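Local atomic coordinates of sortase (Actinomyces oris, PDB entry 2XWG), a protein that probably acts as a class C sortase, a cysteine transpeptidase that joins pilin subunits into fimbriae, here represented by its calcium-binding catalytic domain. Residues D161-L166 / L210-P215. Residues are numbered along the deposited sequence; the frame is centred on the assembly and turned at random.
Sequences DNLNQL and LITCTP
Leu163 drops from the short 3-10 turn 163-165 onto strand 206-214, and its forked end suits the groove between Leu210 and Thr212, two residues apart on the same face of the strand. This packs the loop between strands 144-149 and 171-176 against the sortase beta-barrel, immediately before Cys213, the predicted acyl-thioester nucleophile. CD2 of Leu163 does most of the touching, 3.8 Å from Leu210 CB. It is equally close to Thr212 CG2, and it lies over the strand backbone at 3.5 Å from Leu210 O. The other branch, CD1, meets Leu210 CD1 at 4.0 Å, the two leucine side chains crossing at about a right angle. Leu166 adds a looser touch, its CD1 4.4 Å from Leu210 CD1, and with Leu210 it continues the apolar layer onto Ile107. Away from this buried patch, Asn164 and Gln165 are exposed to solvent, as suits polar amides. Across the contact the chemistry is van der Waals throughout, methyl against methyl and methyl against a carbonyl oxygen. Threonine suits its place by having two unlike branches. With OG1 anti to the backbone N (chi1 -174°), CG2 packs on Leu163 while the hydroxyl hydrogen-bonds to Thr152 and Gly150 O, which flank His151, the predicted proton donor/acceptor; one residue thus joins the apolar packing to the polar histidine loop.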
ATOM      1  N   ASP A 161      -4.181   6.619 -11.700  1.00 30.37           N
ATOM      2  CA  ASP A 161      -5.164   6.636 -12.779  1.00 31.12           C
ATOM      3  C   ASP A 161      -5.006   5.406 -13.662  1.00 34.29           C
ATOM      4  O   ASP A 161      -5.991   4.732 -14.039  1.00 42.07           O
ATOM      5  CB  ASP A 161      -4.997   7.883 -13.645  1.00 29.27           C
ATOM      6  CG  ASP A 161      -5.690   9.089 -13.077  1.00 29.23           C
ATOM      7  OD1 ASP A 161      -6.420   8.935 -12.079  1.00 31.47           O
ATOM      8  OD2 ASP A 161      -5.514  10.195 -13.638  1.00 31.33           O
ATOM      9  N   ASN A 162      -3.769   5.099 -13.995  1.00 25.79           N
ATOM     10  CA  ASN A 162      -3.529   4.081 -14.995  1.00 27.43           C
ATOM     11  C   ASN A 162      -3.275   2.701 -14.424  1.00 27.80           C
ATOM     12  O   ASN A 162      -2.674   1.846 -15.076  1.00 28.15           O
ATOM     13  CB  ASN A 162      -2.408   4.531 -15.908  1.00 29.04           C
ATOM     14  CG  ASN A 162      -2.700   5.880 -16.505  1.00 36.35           C
ATOM     15  OD1 ASN A 162      -3.822   6.136 -16.985  1.00 36.31           O
ATOM     16  ND2 ASN A 162      -1.721   6.778 -16.436  1.00 33.88           N
ATOM     17  N   LEU A 163      -3.734   2.477 -13.201  1.00 27.59           N
ATOM     18  CA  LEU A 163      -3.641   1.141 -12.640  1.00 27.08           C
ATOM     19  C   LEU A 163      -4.359   0.153 -13.557  1.00 34.55           C
ATOM     20  O   LEU A 163      -3.929  -0.992 -13.682  1.00 42.51           O
ATOM     21  CB  LEU A 163      -4.234   1.115 -11.225  1.00 30.76           C
ATOM     22  CG  LEU A 163      -3.470   0.254 -10.214  1.00 27.34           C
ATOM     23  CD1 LEU A 163      -2.035   0.712 -10.180  1.00 27.24           C
ATOM     24  CD2 LEU A 163      -4.086   0.343  -8.837  1.00 27.02           C
ATOM     25  N   ASN A 164      -5.439   0.599 -14.210  1.00 29.92           N
ATOM     26  CA  ASN A 164      -6.197  -0.244 -15.138  1.00 35.99           C
ATOM     27  C   ASN A 164      -5.483  -0.644 -16.434  1.00 37.62           C
ATOM     28  O   ASN A 164      -6.131  -1.173 -17.329  1.00 36.44           O
ATOM     29  CB  ASN A 164      -7.534   0.416 -15.492  1.00 31.96           C
ATOM     30  CG  ASN A 164      -7.349   1.801 -16.087  1.00 35.38           C
ATOM     31  OD1 ASN A 164      -6.264   2.147 -16.550  1.00 35.69           O
ATOM     32  ND2 ASN A 164      -8.403   2.603 -16.066  1.00 30.63           N
ATOM     33  N   GLN A 165      -4.180  -0.379 -16.560  1.00 30.29           N
ATOM     34  CA  GLN A 165      -3.435  -0.836 -17.735  1.00 34.23           C
ATOM     35  C   GLN A 165      -2.555  -2.021 -17.393  1.00 37.27           C
ATOM     36  O   GLN A 165      -2.042  -2.720 -18.277  1.00 40.48           O
ATOM     37  CB  GLN A 165      -2.594   0.273 -18.345  1.00 32.97           C
ATOM     38  CG  GLN A 165      -3.425   1.425 -18.856  1.00 35.74           C
ATOM     39  CD  GLN A 165      -2.561   2.532 -19.376  1.00 41.00           C
ATOM     40  OE1 GLN A 165      -2.994   3.692 -19.496  1.00 40.82           O
ATOM     41  NE2 GLN A 165      -1.303   2.193 -19.668  1.00 37.16           N
ATOM     42  N   LEU A 166      -2.405  -2.261 -16.098  1.00 34.01           N
ATOM     43  CA  LEU A 166      -1.579  -3.364 -15.629  1.00 39.07           C
ATOM     44  C   LEU A 166      -2.233  -4.698 -15.974  1.00 41.28           C
ATOM     45  O   LEU A 166      -3.456  -4.801 -15.941  1.00 38.40           O
ATOM     46  CB  LEU A 166      -1.388  -3.261 -14.112  1.00 34.30           C
ATOM     47  CG  LEU A 166      -0.432  -2.173 -13.576  1.00 33.54           C
ATOM     48  CD1 LEU A 166      -0.207  -2.393 -12.102  1.00 28.35           C
ATOM     49  CD2 LEU A 166       0.869  -2.229 -14.283  1.00 26.97           C
ATOM     50  N   LEU A 210      -2.051  -2.896  -4.774  1.00 30.61           N
ATOM     51  CA  LEU A 210      -2.327  -1.529  -5.169  1.00 27.04           C
ATOM     52  C   LEU A 210      -3.836  -1.349  -5.353  1.00 31.02           C
ATOM     53  O   LEU A 210      -4.449  -1.999  -6.199  1.00 35.11           O
ATOM     54  CB  LEU A 210      -1.613  -1.244  -6.482  1.00 25.79           C
ATOM     55  CG  LEU A 210      -0.155  -1.716  -6.517  1.00 25.83           C
ATOM     56  CD1 LEU A 210       0.466  -1.454  -7.865  1.00 23.20           C
ATOM     57  CD2 LEU A 210       0.678  -1.040  -5.432  1.00 22.02           C
ATOM     58  N   ILE A 211      -4.459  -0.469  -4.584  1.00 27.51           N
ATOM     59  CA  ILE A 211      -5.888  -0.292  -4.763  1.00 29.37           C
ATOM     60  C   ILE A 211      -6.252   1.113  -5.202  1.00 31.62           C
ATOM     61  O   ILE A 211      -5.734   2.072  -4.670  1.00 29.86           O
ATOM     62  CB  ILE A 211      -6.640  -0.626  -3.482  1.00 33.00           C
ATOM     63  CG1 ILE A 211      -8.146  -0.452  -3.682  1.00 35.56           C
ATOM     64  CG2 ILE A 211      -6.166   0.247  -2.350  1.00 28.75           C
ATOM     65  CD1 ILE A 211      -8.970  -0.959  -2.507  1.00 32.62           C
ATOM     66  N   THR A 212      -7.143   1.230  -6.183  1.00 34.80           N
ATOM     67  CA  THR A 212      -7.657   2.529  -6.596  1.00 29.05           C
ATOM     68  C   THR A 212      -9.176   2.471  -6.794  1.00 34.51           C
ATOM     69  O   THR A 212      -9.796   1.410  -6.658  1.00 36.46           O
ATOM     70  CB  THR A 212      -7.000   2.979  -7.888  1.00 26.46           C
ATOM     71  OG1 THR A 212      -7.414   4.310  -8.191  1.00 28.46           O
ATOM     72  CG2 THR A 212      -7.419   2.097  -8.995  1.00 31.14           C
ATOM     73  N   CYS A 213      -9.789   3.610  -7.092  1.00 36.47           N
ATOM     74  CA  CYS A 213     -11.212   3.633  -7.389  1.00 37.04           C
ATOM     75  C   CYS A 213     -11.457   3.407  -8.858  1.00 38.36           C
ATOM     76  O   CYS A 213     -10.589   3.686  -9.688  1.00 41.52           O
ATOM     77  CB  CYS A 213     -11.802   4.957  -6.972  1.00 35.88           C
ATOM     78  SG  CYS A 213     -11.826   5.056  -5.220  1.00 43.65           S
ATOM     79  N   THR A 214     -12.637   2.891  -9.179  1.00 35.01           N
ATOM     80  CA  THR A 214     -12.997   2.584 -10.561  1.00 34.51           C
ATOM     81  C   THR A 214     -14.506   2.447 -10.687  1.00 38.25           C
ATOM     82  O   THR A 214     -15.175   2.041  -9.730  1.00 38.42           O
ATOM     83  CB  THR A 214     -12.316   1.300 -11.048  1.00 38.50           C
ATOM     84  OG1 THR A 214     -12.142   1.356 -12.471  1.00 43.53           O
ATOM     85  CG2 THR A 214     -13.131   0.075 -10.667  1.00 35.74           C
ATOM     86  N   PRO A 215     -15.057   2.838 -11.854  1.00 45.34           N
ATOM     87  CA  PRO A 215     -14.323   3.430 -12.987  1.00 44.47           C
ATOM     88  C   PRO A 215     -14.076   4.930 -12.799  1.00 40.65           C
ATOM     89  O   PRO A 215     -14.697   5.555 -11.931  1.00 41.13           O
ATOM     90  CB  PRO A 215     -15.274   3.215 -14.191  1.00 45.09           C
ATOM     91  CG  PRO A 215     -16.536   2.581 -13.627  1.00 42.61           C
ATOM     92  CD  PRO A 215     -16.502   2.769 -12.130  1.00 43.94           C
TER